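Local coordinates for acyl-coenzyme A oxidase 3 (Yarrowia lipolytica, PDB 5YS9), which oxidises acyl-CoA to trans-2-enoyl-CoA with FAD as cofactor, passing electrons to oxygen to form hydrogen peroxide in peroxisomal fatty acid beta-oxidation, at the interface of chains A and B. Residues are numbered along the deposited sequence; one frame, centred on the assembly and turned at random. Chains: chain A/B, Acyl-coenzyme A oxidase 3.

The interface of chains A and B. Residues chain A 348-350, 620, 624; chain B 544-545, 547.
The start of helix 349-385 of chain A, with the loop residue just before it, and helix 609-628 of the same chain meet the junction between helices 539-545 and 547-573 of chain B, where A:Pro349 packs against B:Glu544 and A:Lys624 faces B:Glu545. The patch illustrates how a dimer surface can combine close packing with a loose charge pair. The apolar ring of A:Pro349 rests against the backbone carbonyl and carboxylate of B:Glu544: its CG lies 3.6 Å from the B:Glu544 O, and its CD is 4.0 Å from the carboxylate carbon CD. The B:Glu544 chain, extended beyond CG, crosses the proline at about a right angle and carries OE1 to the ring edge of A:Tyr348, 4.0 Å from CD1. OE1 lies in the ring plane, while carboxylate and ring planes stand 81° apart. Within chain B, the B:Ser547 hydroxyl OG donates a 2.6 Å hydrogen bond to the B:Glu544 O, bridging the two helices. The B:Ser547 CB meets the A:Tyr350 CB at 3.9 Å. On the other flank A:Lys624, bent near its tip, crosses B:Glu545 and brings NZ to 3.8 Å from OE2, a long salt bridge. B:Glu545 reaches it by folding at chi2 (-57°). Among these residues no hydrogen bond joins the chains, which suggests that packing and charge hold the patch. Repeated by the two-fold axis, it forms part of the deposited dimer interface and may help align the subunits beside the FAD pocket, to which A:Tyr348 belongs.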
ATOM      1  N   TYR A 348       1.581   5.930 -24.121  1.00 40.71           N
ATOM      2  CA  TYR A 348       0.882   7.031 -23.468  1.00 41.98           C
ATOM      3  C   TYR A 348       1.791   7.854 -22.575  1.00 41.77           C
ATOM      4  O   TYR A 348       2.556   7.317 -21.810  1.00 39.89           O
ATOM      5  CB  TYR A 348      -0.264   6.510 -22.613  1.00 40.62           C
ATOM      6  CG  TYR A 348      -1.382   5.896 -23.391  1.00 43.64           C
ATOM      7  CD1 TYR A 348      -1.883   6.512 -24.512  1.00 42.46           C
ATOM      8  CD2 TYR A 348      -1.932   4.697 -23.007  1.00 44.81           C
ATOM      9  CE1 TYR A 348      -2.904   5.951 -25.227  1.00 43.59           C
ATOM     10  CE2 TYR A 348      -2.954   4.129 -23.716  1.00 42.98           C
ATOM     11  CZ  TYR A 348      -3.434   4.762 -24.825  1.00 43.86           C
ATOM     12  OH  TYR A 348      -4.451   4.200 -25.534  1.00 43.13           O
ATOM     13  N   PRO A 349       1.672   9.169 -22.641  1.00 42.97           N
ATOM     14  CA  PRO A 349       2.492  10.016 -21.764  1.00 42.52           C
ATOM     15  C   PRO A 349       2.139   9.952 -20.269  1.00 44.14           C
ATOM     16  O   PRO A 349       3.027  10.180 -19.423  1.00 48.14           O
ATOM     17  CB  PRO A 349       2.231  11.439 -22.313  1.00 44.22           C
ATOM     18  CG  PRO A 349       1.850  11.222 -23.752  1.00 45.35           C
ATOM     19  CD  PRO A 349       1.105   9.910 -23.790  1.00 40.54           C
ATOM     20  N   TYR A 350       0.879   9.725 -19.942  1.00 41.29           N
ATOM     21  CA  TYR A 350       0.553   9.536 -18.548  1.00 41.65           C
ATOM     22  C   TYR A 350       1.145   8.276 -17.963  1.00 38.59           C
ATOM     23  O   TYR A 350       1.573   8.262 -16.830  1.00 36.59           O
ATOM     24  CB  TYR A 350      -0.930   9.650 -18.211  1.00 43.94           C
ATOM     25  CG  TYR A 350      -1.055   9.914 -16.742  1.00 45.98           C
ATOM     26  CD1 TYR A 350      -0.480  11.037 -16.191  1.00 49.39           C
ATOM     27  CD2 TYR A 350      -1.656   9.014 -15.893  1.00 49.28           C
ATOM     28  CE1 TYR A 350      -0.544  11.287 -14.845  1.00 49.25           C
ATOM     29  CE2 TYR A 350      -1.721   9.258 -14.542  1.00 49.42           C
ATOM     30  CZ  TYR A 350      -1.156  10.400 -14.028  1.00 47.18           C
ATOM     31  OH  TYR A 350      -1.195  10.670 -12.691  1.00 43.52           O
ATOM     32  N   ASN A 620       7.952  15.838 -19.162  1.00 40.76           N
ATOM     33  CA  ASN A 620       7.400  15.216 -20.393  1.00 38.89           C
ATOM     34  C   ASN A 620       8.453  14.867 -21.402  1.00 39.69           C
ATOM     35  O   ASN A 620       8.469  13.726 -21.922  1.00 40.71           O
ATOM     36  CB  ASN A 620       6.380  16.096 -21.091  1.00 37.06           C
ATOM     37  CG  ASN A 620       5.108  16.283 -20.287  1.00 36.19           C
ATOM     38  OD1 ASN A 620       4.879  15.597 -19.297  1.00 36.98           O
ATOM     39  ND2 ASN A 620       4.296  17.251 -20.683  1.00 32.57           N
ATOM     40  N   LYS A 624       9.945  11.019 -22.538  1.00 42.11           N
ATOM     41  CA  LYS A 624      10.055  10.462 -23.888  1.00 39.94           C
ATOM     42  C   LYS A 624      11.475   9.981 -24.166  1.00 36.45           C
ATOM     43  O   LYS A 624      11.629   8.964 -24.824  1.00 37.18           O
ATOM     44  CB  LYS A 624       9.617  11.435 -24.965  1.00 42.78           C
ATOM     45  CG  LYS A 624       8.165  11.905 -24.904  1.00 47.55           C
ATOM     46  CD  LYS A 624       7.852  12.858 -26.073  1.00 51.32           C
ATOM     47  CE  LYS A 624       7.087  14.124 -25.672  1.00 57.74           C
ATOM     48  NZ  LYS A 624       5.606  13.933 -25.558  1.00 60.73           N
TER
ATOM     49  N   GLU B 544      -3.748  14.167 -25.094  1.00 56.04           N
ATOM     50  CA  GLU B 544      -2.623  13.295 -24.802  1.00 59.09           C
ATOM     51  C   GLU B 544      -1.380  14.095 -24.420  1.00 62.74           C
ATOM     52  O   GLU B 544      -0.682  13.753 -23.483  1.00 59.71           O
ATOM     53  CB  GLU B 544      -2.317  12.456 -26.038  1.00 62.05           C
ATOM     54  CG  GLU B 544      -2.243  10.951 -25.849  1.00 65.69           C
ATOM     55  CD  GLU B 544      -1.368  10.292 -26.904  1.00 69.32           C
ATOM     56  OE1 GLU B 544      -1.743   9.230 -27.425  1.00 70.80           O
ATOM     57  OE2 GLU B 544      -0.295  10.839 -27.227  1.00 63.93           O
ATOM     58  N   GLU B 545      -1.119  15.168 -25.151  1.00 59.81           N
ATOM     59  CA  GLU B 545      -0.045  16.134 -24.815  1.00 63.67           C
ATOM     60  C   GLU B 545      -0.262  16.851 -23.469  1.00 55.89           C
ATOM     61  O   GLU B 545       0.688  17.349 -22.859  1.00 54.80           O
ATOM     62  CB  GLU B 545       0.116  17.201 -25.933  1.00 69.54           C
ATOM     63  CG  GLU B 545       0.785  16.693 -27.205  1.00 76.70           C
ATOM     64  CD  GLU B 545       2.149  16.125 -26.903  1.00 82.13           C
ATOM     65  OE1 GLU B 545       2.875  16.768 -26.105  1.00 81.80           O
ATOM     66  OE2 GLU B 545       2.469  15.027 -27.409  1.00 81.18           O
ATOM     67  N   SER B 547      -1.683  15.383 -20.685  1.00 46.27           N
ATOM     68  CA  SER B 547      -2.196  14.286 -19.844  1.00 50.68           C
ATOM     69  C   SER B 547      -2.045  14.583 -18.335  1.00 44.41           C
ATOM     70  O   SER B 547      -2.993  14.365 -17.581  1.00 40.49           O
ATOM     71  CB  SER B 547      -1.550  12.949 -20.221  1.00 52.50           C
ATOM     72  OG  SER B 547      -1.941  12.565 -21.526  1.00 53.17           O
TER